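Local coordinates for protein saframycin Mx1 synthetase B (Legionella pneumophila subsp. pneumophila, PDB 3KXW) that belongs to the AMP-binding enzyme family of the ANL clan and, in this crystal, holds 5'-O-[(S)-(dodecanoyloxy)(hydroxy)phosphoryl]adenosine in its pocket, at residues V119-A123 / D124-K128; I238-P242 / F243-Q247. One frame throughout, in Å; residues are numbered along the deposited sequence.

Contact 1 (V119-A123 / D124-K128)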
loop_
_atom_site.group_PDB
_atom_site.type_symbol
_atom_site.label_atom_id
_atom_site.label_comp_id
_atom_site.label_asym_id
_atom_site.label_seq_id
_atom_site.Cartn_x
_atom_site.Cartn_y
_atom_site.Cartn_z
ATOM N N VAL A 119 14.401 5.977 18.249
ATOM C CA VAL A 119 13.060 5.586 17.817
ATOM C C VAL A 119 12.022 6.449 18.545
ATOM O O VAL A 119 12.127 6.680 19.748
ATOM C CB VAL A 119 12.780 4.052 17.980
ATOM C CG1 VAL A 119 13.028 3.583 19.406
ATOM C CG2 VAL A 119 11.355 3.705 17.546
ATOM N N LEU A 120 11.065 6.970 17.784
ATOM C CA LEU A 120 9.926 7.692 18.336
ATOM C C LEU A 120 8.693 6.805 18.353
ATOM O O LEU A 120 8.446 6.039 17.427
ATOM C CB LEU A 120 9.634 8.965 17.526
ATOM C CG LEU A 120 10.858 9.879 17.396
ATOM C CD1 LEU A 120 10.528 11.106 16.571
ATOM C CD2 LEU A 120 11.421 10.320 18.767
HETATM N N MSE A 121 7.918 6.893 19.416
HETATM C CA MSE A 121 6.657 6.152 19.473
HETATM C C MSE A 121 5.791 6.828 20.516
HETATM O O MSE A 121 6.287 7.663 21.243
HETATM C CB MSE A 121 6.931 4.695 19.867
HETATM C CG MSE A 121 7.473 4.529 21.293
HETATM SE SE MSE A 121 7.935 2.648 21.659
HETATM C CE MSE A 121 9.563 2.470 20.560
ATOM N N ILE A 122 4.516 6.454 20.632
ATOM C CA ILE A 122 3.699 7.068 21.686
ATOM C C ILE A 122 3.981 6.461 23.071
ATOM O O ILE A 122 4.469 5.341 23.172
ATOM C CB ILE A 122 2.189 7.030 21.395
ATOM C CG1 ILE A 122 1.655 5.598 21.470
ATOM C CG2 ILE A 122 1.876 7.714 20.065
ATOM C CD1 ILE A 122 0.148 5.517 21.400
ATOM N N ALA A 123 3.674 7.215 24.130
ATOM C CA ALA A 123 3.975 6.787 25.497
ATOM C C ALA A 123 3.448 5.392 25.827
ATOM O O ALA A 123 4.156 4.582 26.421
ATOM C CB ALA A 123 3.468 7.819 26.518
ATOM N N ASP A 124 2.214 5.113 25.433
ATOM C CA ASP A 124 1.636 3.783 25.613
ATOM C C ASP A 124 2.541 2.707 25.044
ATOM O O ASP A 124 2.620 1.600 25.585
ATOM C CB ASP A 124 0.254 3.689 24.951
ATOM C CG ASP A 124 -0.842 4.349 25.787
ATOM O OD1 ASP A 124 -0.552 4.766 26.937
ATOM O OD2 ASP A 124 -1.993 4.444 25.303
ATOM N N HIS A 125 3.216 3.021 23.943
ATOM C CA HIS A 125 3.995 1.999 23.250
ATOM C C HIS A 125 5.374 1.795 23.861
ATOM O O HIS A 125 5.940 0.707 23.752
ATOM C CB HIS A 125 4.077 2.279 21.748
ATOM C CG HIS A 125 2.890 1.791 20.974
ATOM N ND1 HIS A 125 2.725 2.058 19.634
ATOM C CD2 HIS A 125 1.810 1.061 21.347
ATOM C CE1 HIS A 125 1.602 1.506 19.209
ATOM N NE2 HIS A 125 1.025 0.899 20.230
ATOM N N ILE A 126 5.916 2.821 24.518
ATOM C CA ILE A 126 7.173 2.608 25.212
ATOM C C ILE A 126 6.936 1.598 26.350
ATOM O O ILE A 126 7.813 0.803 26.673
ATOM C CB ILE A 126 7.878 3.905 25.712
ATOM C CG1 ILE A 126 7.891 3.985 27.222
ATOM C CG2 ILE A 126 7.355 5.166 25.059
ATOM C CD1 ILE A 126 9.222 3.706 27.754
ATOM N N LYS A 127 5.735 1.602 26.924
ATOM C CA LYS A 127 5.394 0.591 27.924
ATOM C C LYS A 127 5.205 -0.802 27.315
ATOM O O LYS A 127 5.706 -1.794 27.837
ATOM C CB LYS A 127 4.169 1.013 28.732
ATOM C CG LYS A 127 4.547 1.617 30.058
ATOM C CD LYS A 127 3.903 2.971 30.282
ATOM C CE LYS A 127 4.750 3.767 31.270
ATOM N NZ LYS A 127 6.209 3.629 30.927
ATOM N N LYS A 128 4.499 -0.867 26.200
ATOM C CA LYS A 128 4.217 -2.140 25.566
ATOM C C LYS A 128 5.431 -2.754 24.879
ATOM O O LYS A 128 5.596 -3.974 24.903
ATOM C CB LYS A 128 3.073 -2.001 24.560
ATOM C CG LYS A 128 2.803 -3.272 23.799
ATOM C CD LYS A 128 1.606 -3.164 22.877
ATOM C CE LYS A 128 1.403 -4.499 22.142
ATOM N NZ LYS A 128 0.155 -4.520 21.331
HETATM O O HOH W 1 3.460 4.551 18.742
#
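A strand-to-helix turn brings Ile122, at the N-cap position, onto His125 and Ile126 in the first turn of the helix that follows. Ile122 has no side-chain capping group; its O accepts from two successive amides, His125 N at 2.7 Å and Ile126 N at 3.2 Å. The two donors come from different directions. His125 N stands above the carbonyl plane, 49° out of it, whereas Ile126 N lies in that plane. Ala123 O continues the pattern with a weak bond from Lys127 N.

The Ile122 side chain also lies against His125. Its chi1 of 69° places CG1 between the backbone N and the carbonyl carbon, over one face of the His125 imidazole and 4.0 Å from CG of that ring. A water bridges the same two residues, accepting from Ile122 N at 2.9 Å and lying 2.7 Å from His125 ND1; together, face contact and water probably limit how far the ring can turn. Met121 is a selenomethionine. Its SE comes to 3.5 Å from His125 O, and the bend at chi3 turns CE away from the helix. Its CG meets Ile126 CG2 at 3.8 Å, the two side chains crossing at about a right angle.

The strand, 118-121, runs between the parallel strands 67-71 and 143-147. Met121 and His125 both rest on Leu71 of the former, and Ile126 reaches Ala147 of the latter. Glu149 OE1 accepts from Ala123 N, the first amide of the helix, and Phe129, a turn further along the helix, meets the His125 ring edge-to-face.

Contact 2 (I238-P242 / F243-Q247); sequences IMMSP and FSFLQ
Ser241 and Ser244 face each other across the start of the helix, Ser241 as its N-cap and Ser244 three residues on. With chi1 at 69°, Ser241 OG sits between its own backbone N and carbonyl carbon and turns in under the first turn, where it accepts from Ser244 N at 3.2 Å. Ser244 takes a different rotamer, its OG lying beside its backbone N (chi1 -72°), and the two hydroxyl oxygens, Ser241 OG and Ser244 OG, approach to 3.3 Å. A water links the two residues: it accepts from Ser241 N and lies 2.9 Å from Ser244 OG. This is consistent with a water-mediated version of the capping box, Ser244 being the third residue after the N-cap.

Met240, a selenomethionine, leaves the strand in a similar rotamer but stays extended beyond CG. Its SE passes Ser244 CB, and its CE ends 3.7 Å from Phe245 CA, near the plane of the Phe245 ring at its edge. The ring projects outward from the helix, roughly across its direction, because CG lies opposite the backbone N (chi1 173°); its CB lies 3.4 Å from Pro242 O. That carbonyl accepts from Leu246 N at 2.9 Å, while Ser241 O takes Phe245 N at 3.2 Å.

Chemically the joint is divided. Serines and water serve the amides at the helix start, where Pro242 brings no N-H that would need a partner, while Met240 and Phe245 form an apolar side that continues to Trp214 and Trp252. The helix start is thus met by hydrogen bonds, and its Met240-Phe245 flank is apolar.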
loop_
_atom_site.group_PDB
_atom_site.type_symbol
_atom_site.label_atom_id
_atom_site.label_comp_id
_atom_site.label_asym_id
_atom_site.label_seq_id
_atom_site.Cartn_x
_atom_site.Cartn_y
_atom_site.Cartn_z
ATOM N N ILE A 238 -8.241 13.648 4.910
ATOM C CA ILE A 238 -9.112 13.148 5.971
ATOM C C ILE A 238 -8.909 11.653 6.077
ATOM O O ILE A 238 -9.001 10.958 5.065
ATOM C CB ILE A 238 -10.628 13.392 5.651
ATOM C CG1 ILE A 238 -10.865 14.839 5.211
ATOM C CG2 ILE A 238 -11.510 12.965 6.853
ATOM C CD1 ILE A 238 -10.732 15.819 6.259
HETATM N N MSE A 239 -8.621 11.148 7.277
HETATM C CA MSE A 239 -8.112 9.783 7.381
HETATM C C MSE A 239 -8.708 8.941 8.516
HETATM O O MSE A 239 -9.175 9.458 9.520
HETATM C CB MSE A 239 -6.592 9.814 7.552
HETATM C CG MSE A 239 -5.849 10.400 6.358
HETATM SE SE MSE A 239 -4.057 10.961 6.962
HETATM C CE MSE A 239 -4.608 12.558 7.995
HETATM N N MSE A 240 -8.660 7.632 8.330
HETATM C CA MSE A 240 -8.871 6.705 9.422
HETATM C C MSE A 240 -7.907 5.539 9.235
HETATM O O MSE A 240 -7.191 5.459 8.218
HETATM C CB MSE A 240 -10.313 6.203 9.434
HETATM C CG MSE A 240 -10.660 5.305 8.259
HETATM SE SE MSE A 240 -12.559 4.792 8.307
HETATM C CE MSE A 240 -12.596 3.757 6.655
ATOM N N SER A 241 -7.892 4.622 10.194
ATOM C CA SER A 241 -6.976 3.488 10.122
ATOM C C SER A 241 -7.500 2.344 9.245
ATOM O O SER A 241 -8.701 2.194 9.055
ATOM C CB SER A 241 -6.706 2.950 11.522
ATOM O OG SER A 241 -7.875 2.340 12.041
ATOM N N PRO A 242 -6.600 1.508 8.739
ATOM C CA PRO A 242 -7.075 0.356 7.969
ATOM C C PRO A 242 -7.924 -0.557 8.836
ATOM O O PRO A 242 -8.869 -1.165 8.326
ATOM C CB PRO A 242 -5.777 -0.350 7.555
ATOM C CG PRO A 242 -4.773 0.731 7.529
ATOM C CD PRO A 242 -5.131 1.614 8.704
ATOM N N PHE A 243 -7.597 -0.648 10.128
ATOM C CA PHE A 243 -8.415 -1.446 11.052
ATOM C C PHE A 243 -9.885 -1.000 11.011
ATOM O O PHE A 243 -10.801 -1.820 10.955
ATOM C CB PHE A 243 -7.844 -1.350 12.477
ATOM C CG PHE A 243 -8.700 -2.015 13.524
ATOM C CD1 PHE A 243 -8.590 -3.372 13.771
ATOM C CD2 PHE A 243 -9.622 -1.280 14.249
ATOM C CE1 PHE A 243 -9.392 -3.995 14.743
ATOM C CE2 PHE A 243 -10.416 -1.891 15.221
ATOM C CZ PHE A 243 -10.300 -3.247 15.459
ATOM N N SER A 244 -10.105 0.308 11.020
ATOM C CA SER A 244 -11.458 0.868 10.971
ATOM C C SER A 244 -12.171 0.469 9.687
ATOM O O SER A 244 -13.350 0.104 9.694
ATOM C CB SER A 244 -11.407 2.401 11.112
ATOM O OG SER A 244 -11.077 2.744 12.446
ATOM N N PHE A 245 -11.448 0.538 8.577
ATOM C CA PHE A 245 -12.024 0.118 7.308
ATOM C C PHE A 245 -12.443 -1.365 7.318
ATOM O O PHE A 245 -13.569 -1.707 6.942
ATOM C CB PHE A 245 -11.045 0.351 6.155
ATOM C CG PHE A 245 -11.527 -0.224 4.870
ATOM C CD1 PHE A 245 -12.722 0.214 4.323
ATOM C CD2 PHE A 245 -10.837 -1.245 4.246
ATOM C CE1 PHE A 245 -13.215 -0.345 3.156
ATOM C CE2 PHE A 245 -11.310 -1.795 3.071
ATOM C CZ PHE A 245 -12.502 -1.350 2.530
ATOM N N LEU A 246 -11.534 -2.234 7.740
ATOM C CA LEU A 246 -11.799 -3.673 7.715
ATOM C C LEU A 246 -12.927 -4.065 8.641
ATOM O O LEU A 246 -13.761 -4.896 8.292
ATOM C CB LEU A 246 -10.527 -4.473 8.002
ATOM C CG LEU A 246 -9.465 -4.424 6.893
ATOM C CD1 LEU A 246 -8.333 -5.356 7.235
ATOM C CD2 LEU A 246 -10.023 -4.817 5.535
ATOM N N GLN A 247 -12.991 -3.444 9.810
ATOM C CA GLN A 247 -14.103 -3.705 10.718
ATOM C C GLN A 247 -15.453 -3.254 10.184
ATOM O O GLN A 247 -16.484 -3.813 10.557
ATOM C CB GLN A 247 -13.859 -3.012 12.051
ATOM C CG GLN A 247 -12.726 -3.606 12.839
ATOM C CD GLN A 247 -13.209 -4.557 13.900
ATOM O OE1 GLN A 247 -13.004 -5.774 13.806
ATOM N NE2 GLN A 247 -13.865 -4.013 14.923
HETATM O O HOH W 2 -9.359 5.111 12.682
#

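Overall arrangement
Both contacts are tight strand-to-helix joints in the AMP-binding enzyme range, each with a selenomethionine just ahead of the N-cap, but they belong to different sheets and do not touch, their centres lying 21 Å apart. Contact 1 is at the surface, about 24 Å from the centre of the chain; contact 2 is partly buried, at about 13 Å. Both N-cap carbonyls accept from amides of the first turn; of the two, only 238-247 adds a capping side chain, the Ser241 hydroxyl. Contact 2 packs on Trp214, Trp252 and helix 515-533, in the C-terminal part of the chain; contact 1 lies against strands 67-71 and 143-147.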